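Long-range contact in ribulose bisphosphate carboxylase (Hyperthermus butylicus DSM 5456, PDB 6HUN), which probably catalyses the addition of carbon dioxide and water to ribulose 1,5-bisphosphate, yielding two molecules of 3-phosphoglycerate, in an archaeal AMP degradation pathway: residues Y34-T48 and L94-V107. Numbering follows the deposited sequence.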
# COMPACT_ATOMS: atom_id res chain seq x y z
N TYR A 34 27.10 -11.44 16.75
CA TYR A 34 25.91 -12.24 16.95
C TYR A 34 25.69 -13.18 15.77
O TYR A 34 26.04 -12.87 14.61
CB TYR A 34 24.71 -11.31 17.16
CG TYR A 34 23.38 -11.96 17.46
CD1 TYR A 34 23.13 -12.58 18.66
CD2 TYR A 34 22.35 -11.90 16.52
CE1 TYR A 34 21.89 -13.15 18.92
CE2 TYR A 34 21.13 -12.46 16.76
CZ TYR A 34 20.89 -13.07 17.96
OH TYR A 34 19.64 -13.63 18.17
N LYS A 35 25.14 -14.35 16.08
CA LYS A 35 24.80 -15.36 15.08
C LYS A 35 23.34 -15.73 15.32
O LYS A 35 23.03 -16.43 16.29
CB LYS A 35 25.71 -16.58 15.17
CG LYS A 35 27.22 -16.27 15.17
CD LYS A 35 27.69 -15.81 13.78
CE LYS A 35 29.16 -15.39 13.75
NZ LYS A 35 30.12 -16.52 13.99
N PRO A 36 22.40 -15.22 14.52
CA PRO A 36 21.02 -15.65 14.69
C PRO A 36 20.88 -17.14 14.39
O PRO A 36 21.56 -17.69 13.51
CB PRO A 36 20.25 -14.80 13.66
CG PRO A 36 21.28 -14.51 12.59
CD PRO A 36 22.61 -14.38 13.34
N GLY A 37 20.00 -17.82 15.13
CA GLY A 37 19.66 -19.19 14.80
C GLY A 37 18.85 -19.26 13.51
O GLY A 37 18.72 -18.29 12.77
N LYS A 38 18.28 -20.44 13.25
CA LYS A 38 17.34 -20.55 12.14
C LYS A 38 15.93 -20.11 12.52
O LYS A 38 15.04 -20.12 11.66
CB LYS A 38 17.30 -22.01 11.59
CG LYS A 38 18.34 -22.37 10.49
CD LYS A 38 18.57 -21.23 9.48
CE LYS A 38 17.74 -21.37 8.18
NZ LYS A 38 17.77 -20.15 7.28
N ASP A 39 15.71 -19.69 13.78
CA ASP A 39 14.37 -19.42 14.32
C ASP A 39 14.06 -17.93 14.50
O ASP A 39 13.08 -17.59 15.16
CB ASP A 39 14.20 -20.11 15.66
CG ASP A 39 15.27 -19.70 16.67
OD1 ASP A 39 16.34 -19.22 16.22
OD2 ASP A 39 15.05 -19.89 17.89
N GLU A 40 14.88 -17.04 13.96
CA GLU A 40 14.66 -15.60 14.04
C GLU A 40 14.27 -15.12 12.66
O GLU A 40 14.70 -15.70 11.66
CB GLU A 40 15.92 -14.89 14.51
CG GLU A 40 16.42 -15.27 15.92
CD GLU A 40 17.10 -14.08 16.57
OE1 GLU A 40 18.35 -13.99 16.42
OE2 GLU A 40 16.41 -13.20 17.15
N VAL A 41 13.45 -14.08 12.59
CA VAL A 41 13.26 -13.38 11.31
C VAL A 41 14.51 -12.59 11.01
O VAL A 41 15.07 -11.93 11.88
CB VAL A 41 12.04 -12.45 11.37
CG1 VAL A 41 12.02 -11.45 10.11
CG2 VAL A 41 10.77 -13.24 11.53
N ILE A 42 14.98 -12.66 9.76
CA ILE A 42 16.15 -11.93 9.31
C ILE A 42 15.74 -11.00 8.16
O ILE A 42 15.23 -11.49 7.16
CB ILE A 42 17.23 -12.91 8.81
CG1 ILE A 42 17.64 -13.91 9.94
CG2 ILE A 42 18.41 -12.12 8.26
CD1 ILE A 42 18.42 -13.22 10.92
N ALA A 43 16.02 -9.71 8.28
CA ALA A 43 15.81 -8.76 7.18
C ALA A 43 17.17 -8.33 6.63
O ALA A 43 18.09 -8.06 7.42
CB ALA A 43 15.04 -7.51 7.66
N VAL A 44 17.29 -8.17 5.31
CA VAL A 44 18.46 -7.57 4.70
C VAL A 44 18.05 -6.25 4.03
O VAL A 44 17.13 -6.22 3.19
CB VAL A 44 19.20 -8.52 3.76
CG1 VAL A 44 18.25 -9.12 2.74
CG2 VAL A 44 20.34 -7.77 3.10
N PHE A 45 18.66 -5.18 4.49
CA PHE A 45 18.33 -3.81 4.09
C PHE A 45 19.50 -3.27 3.29
O PHE A 45 20.65 -3.54 3.63
CB PHE A 45 18.12 -2.87 5.29
CG PHE A 45 16.99 -3.27 6.21
CD1 PHE A 45 15.66 -3.01 5.87
CD2 PHE A 45 17.25 -3.79 7.46
CE1 PHE A 45 14.63 -3.35 6.80
CE2 PHE A 45 16.26 -4.13 8.32
CZ PHE A 45 14.91 -3.92 7.98
N ARG A 46 19.22 -2.46 2.29
CA ARG A 46 20.26 -1.67 1.64
C ARG A 46 20.14 -0.23 2.14
O ARG A 46 19.12 0.42 1.90
CB ARG A 46 20.11 -1.75 0.12
CG ARG A 46 21.21 -0.91 -0.57
CD ARG A 46 21.09 -1.07 -2.13
NE ARG A 46 22.24 -0.46 -2.80
CZ ARG A 46 22.51 -0.66 -4.09
NH1 ARG A 46 21.71 -1.44 -4.82
NH2 ARG A 46 23.60 -0.10 -4.65
N VAL A 47 21.14 0.23 2.88
CA VAL A 47 21.03 1.43 3.72
C VAL A 47 22.01 2.46 3.19
O VAL A 47 23.21 2.17 3.07
CB VAL A 47 21.35 1.14 5.20
CG1 VAL A 47 21.20 2.39 6.08
CG2 VAL A 47 20.50 -0.07 5.73
N THR A 48 21.49 3.64 2.89
CA THR A 48 22.28 4.82 2.57
C THR A 48 22.13 5.82 3.72
O THR A 48 21.10 6.52 3.82
CB THR A 48 21.85 5.45 1.25
OG1 THR A 48 21.93 4.48 0.20
CG2 THR A 48 22.76 6.65 0.92
N LEU A 94 28.79 -1.73 -0.05
CA LEU A 94 28.58 -1.91 -1.48
C LEU A 94 29.50 -1.02 -2.32
O LEU A 94 29.48 -1.13 -3.56
CB LEU A 94 27.11 -1.67 -1.86
CG LEU A 94 26.11 -2.77 -1.41
CD1 LEU A 94 24.62 -2.46 -1.66
CD2 LEU A 94 26.43 -4.14 -2.02
N GLY A 95 30.27 -0.15 -1.67
CA GLY A 95 31.27 0.71 -2.27
C GLY A 95 30.70 1.92 -2.98
O GLY A 95 31.44 2.62 -3.68
N ASP A 96 29.42 2.20 -2.80
CA ASP A 96 28.77 3.28 -3.50
C ASP A 96 28.10 4.25 -2.55
O ASP A 96 27.33 5.09 -2.99
CB ASP A 96 27.72 2.74 -4.47
CG ASP A 96 26.52 2.10 -3.75
OD1 ASP A 96 26.66 1.74 -2.55
OD2 ASP A 96 25.45 2.01 -4.40
N GLY A 97 28.39 4.18 -1.26
CA GLY A 97 27.67 4.97 -0.29
C GLY A 97 26.57 4.22 0.45
O GLY A 97 26.01 4.76 1.42
N SER A 98 26.24 3.00 0.01
CA SER A 98 25.22 2.20 0.65
C SER A 98 25.83 0.88 1.12
O SER A 98 26.89 0.45 0.65
CB SER A 98 24.02 1.97 -0.30
OG SER A 98 24.39 1.10 -1.35
N TRP A 99 25.18 0.29 2.11
CA TRP A 99 25.60 -0.94 2.75
C TRP A 99 24.44 -1.92 2.76
O TRP A 99 23.27 -1.53 2.85
CB TRP A 99 26.03 -0.67 4.18
CG TRP A 99 27.20 0.27 4.33
CD1 TRP A 99 27.30 1.58 3.93
CD2 TRP A 99 28.43 -0.05 4.94
NE1 TRP A 99 28.52 2.08 4.26
CE2 TRP A 99 29.24 1.10 4.89
CE3 TRP A 99 28.91 -1.20 5.55
CZ2 TRP A 99 30.50 1.13 5.42
CZ3 TRP A 99 30.17 -1.18 6.06
CH2 TRP A 99 30.96 -0.03 6.00
N LEU A 100 24.75 -3.21 2.69
CA LEU A 100 23.78 -4.20 3.11
C LEU A 100 23.92 -4.36 4.61
O LEU A 100 25.04 -4.51 5.14
CB LEU A 100 23.96 -5.54 2.38
CG LEU A 100 23.69 -5.47 0.87
CD1 LEU A 100 23.98 -6.86 0.18
CD2 LEU A 100 22.24 -5.11 0.56
N VAL A 101 22.78 -4.38 5.29
CA VAL A 101 22.73 -4.60 6.72
C VAL A 101 21.77 -5.74 6.98
O VAL A 101 20.60 -5.69 6.59
CB VAL A 101 22.28 -3.34 7.50
CG1 VAL A 101 22.24 -3.66 9.00
CG2 VAL A 101 23.20 -2.17 7.22
N TRP A 102 22.23 -6.74 7.72
CA TRP A 102 21.35 -7.80 8.17
C TRP A 102 20.91 -7.51 9.59
O TRP A 102 21.75 -7.28 10.48
CB TRP A 102 22.03 -9.18 8.13
CG TRP A 102 22.33 -9.71 6.76
CD1 TRP A 102 21.70 -10.75 6.13
CD2 TRP A 102 23.33 -9.24 5.85
NE1 TRP A 102 22.25 -10.94 4.90
CE2 TRP A 102 23.25 -10.03 4.70
CE3 TRP A 102 24.29 -8.22 5.89
CZ2 TRP A 102 24.09 -9.84 3.60
CZ3 TRP A 102 25.11 -8.04 4.82
CH2 TRP A 102 25.02 -8.84 3.69
N VAL A 103 19.62 -7.61 9.81
CA VAL A 103 19.02 -7.39 11.12
C VAL A 103 18.24 -8.64 11.49
O VAL A 103 17.45 -9.15 10.69
CB VAL A 103 18.10 -6.15 11.15
CG1 VAL A 103 17.58 -5.88 12.60
CG2 VAL A 103 18.84 -4.96 10.65
N ALA A 104 18.47 -9.14 12.70
CA ALA A 104 17.76 -10.30 13.21
C ALA A 104 16.69 -9.85 14.21
O ALA A 104 16.94 -8.97 15.06
CB ALA A 104 18.76 -11.27 13.90
N TYR A 105 15.50 -10.46 14.10
CA TYR A 105 14.28 -10.09 14.83
C TYR A 105 13.72 -11.31 15.56
O TYR A 105 13.33 -12.29 14.89
CB TYR A 105 13.16 -9.57 13.90
CG TYR A 105 13.46 -8.27 13.19
CD1 TYR A 105 14.13 -8.28 12.00
CD2 TYR A 105 13.08 -7.04 13.73
CE1 TYR A 105 14.44 -7.12 11.35
CE2 TYR A 105 13.39 -5.85 13.09
CZ TYR A 105 14.06 -5.91 11.87
OH TYR A 105 14.37 -4.74 11.20
N PRO A 106 13.49 -11.23 16.87
CA PRO A 106 12.77 -12.32 17.56
C PRO A 106 11.35 -12.48 17.04
O PRO A 106 10.66 -11.50 16.78
CB PRO A 106 12.76 -11.85 19.02
CG PRO A 106 13.65 -10.65 19.09
CD PRO A 106 13.69 -10.06 17.72
N VAL A 107 10.91 -13.73 16.86
CA VAL A 107 9.60 -13.96 16.23
C VAL A 107 8.45 -13.45 17.10
O VAL A 107 7.36 -13.15 16.59
CB VAL A 107 9.41 -15.45 15.87
CG1 VAL A 107 8.02 -15.70 15.35
CG2 VAL A 107 10.35 -15.87 14.78
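Strands 41-48 and 99-105 run antiparallel, their axes 4.6 Å apart at closest approach, with paired N-H...O bonds at Val41-Tyr105, Ala43-Val103, Phe45-Val101 and Val47-Trp99. Near the end of strand 41-48, Arg46 reaches the turn before strand 99-105: its chain, extended from CG to NE, lets NE donate an almost straight bond (169°) to Ser98 OG at 3.0 Å, in the guanidinium plane. Arg46 NH2 forms a salt bridge with Asp96 OD2 at 2.8 Å, on the syn side but 33° out of the carboxylate plane, while Leu94 CD1 lies over one guanidinium face. Asp96 OD1 in turn takes both Ser98 N, closing an Asx turn, and Ser98 OG, so the serine hydroxyl links arginine and aspartate. On the sheet face carrying Arg46, Val44 CG2 sits over the five-membered ring of Trp102, a CH-pi contact 4.1 Å from the centroid. The opposite face is mainly hydrophobic: Val103 CG2 meets the edge of Phe45 at CE2 (3.6 Å), and Val47 CG2 packs on Val101 CG2. Tyr105 OH, hydrogen-bonded to Ser66 OG, lies at the Phe45 rim, 3.4 Å from CZ. Helix 55-65 packs on the Phe45 and Val47 face of this mixed sheet, where strand 41-49 lies between 99-105 and 132-141 in Rubisco's N-terminal alpha/beta domain, away from the barrel's active site.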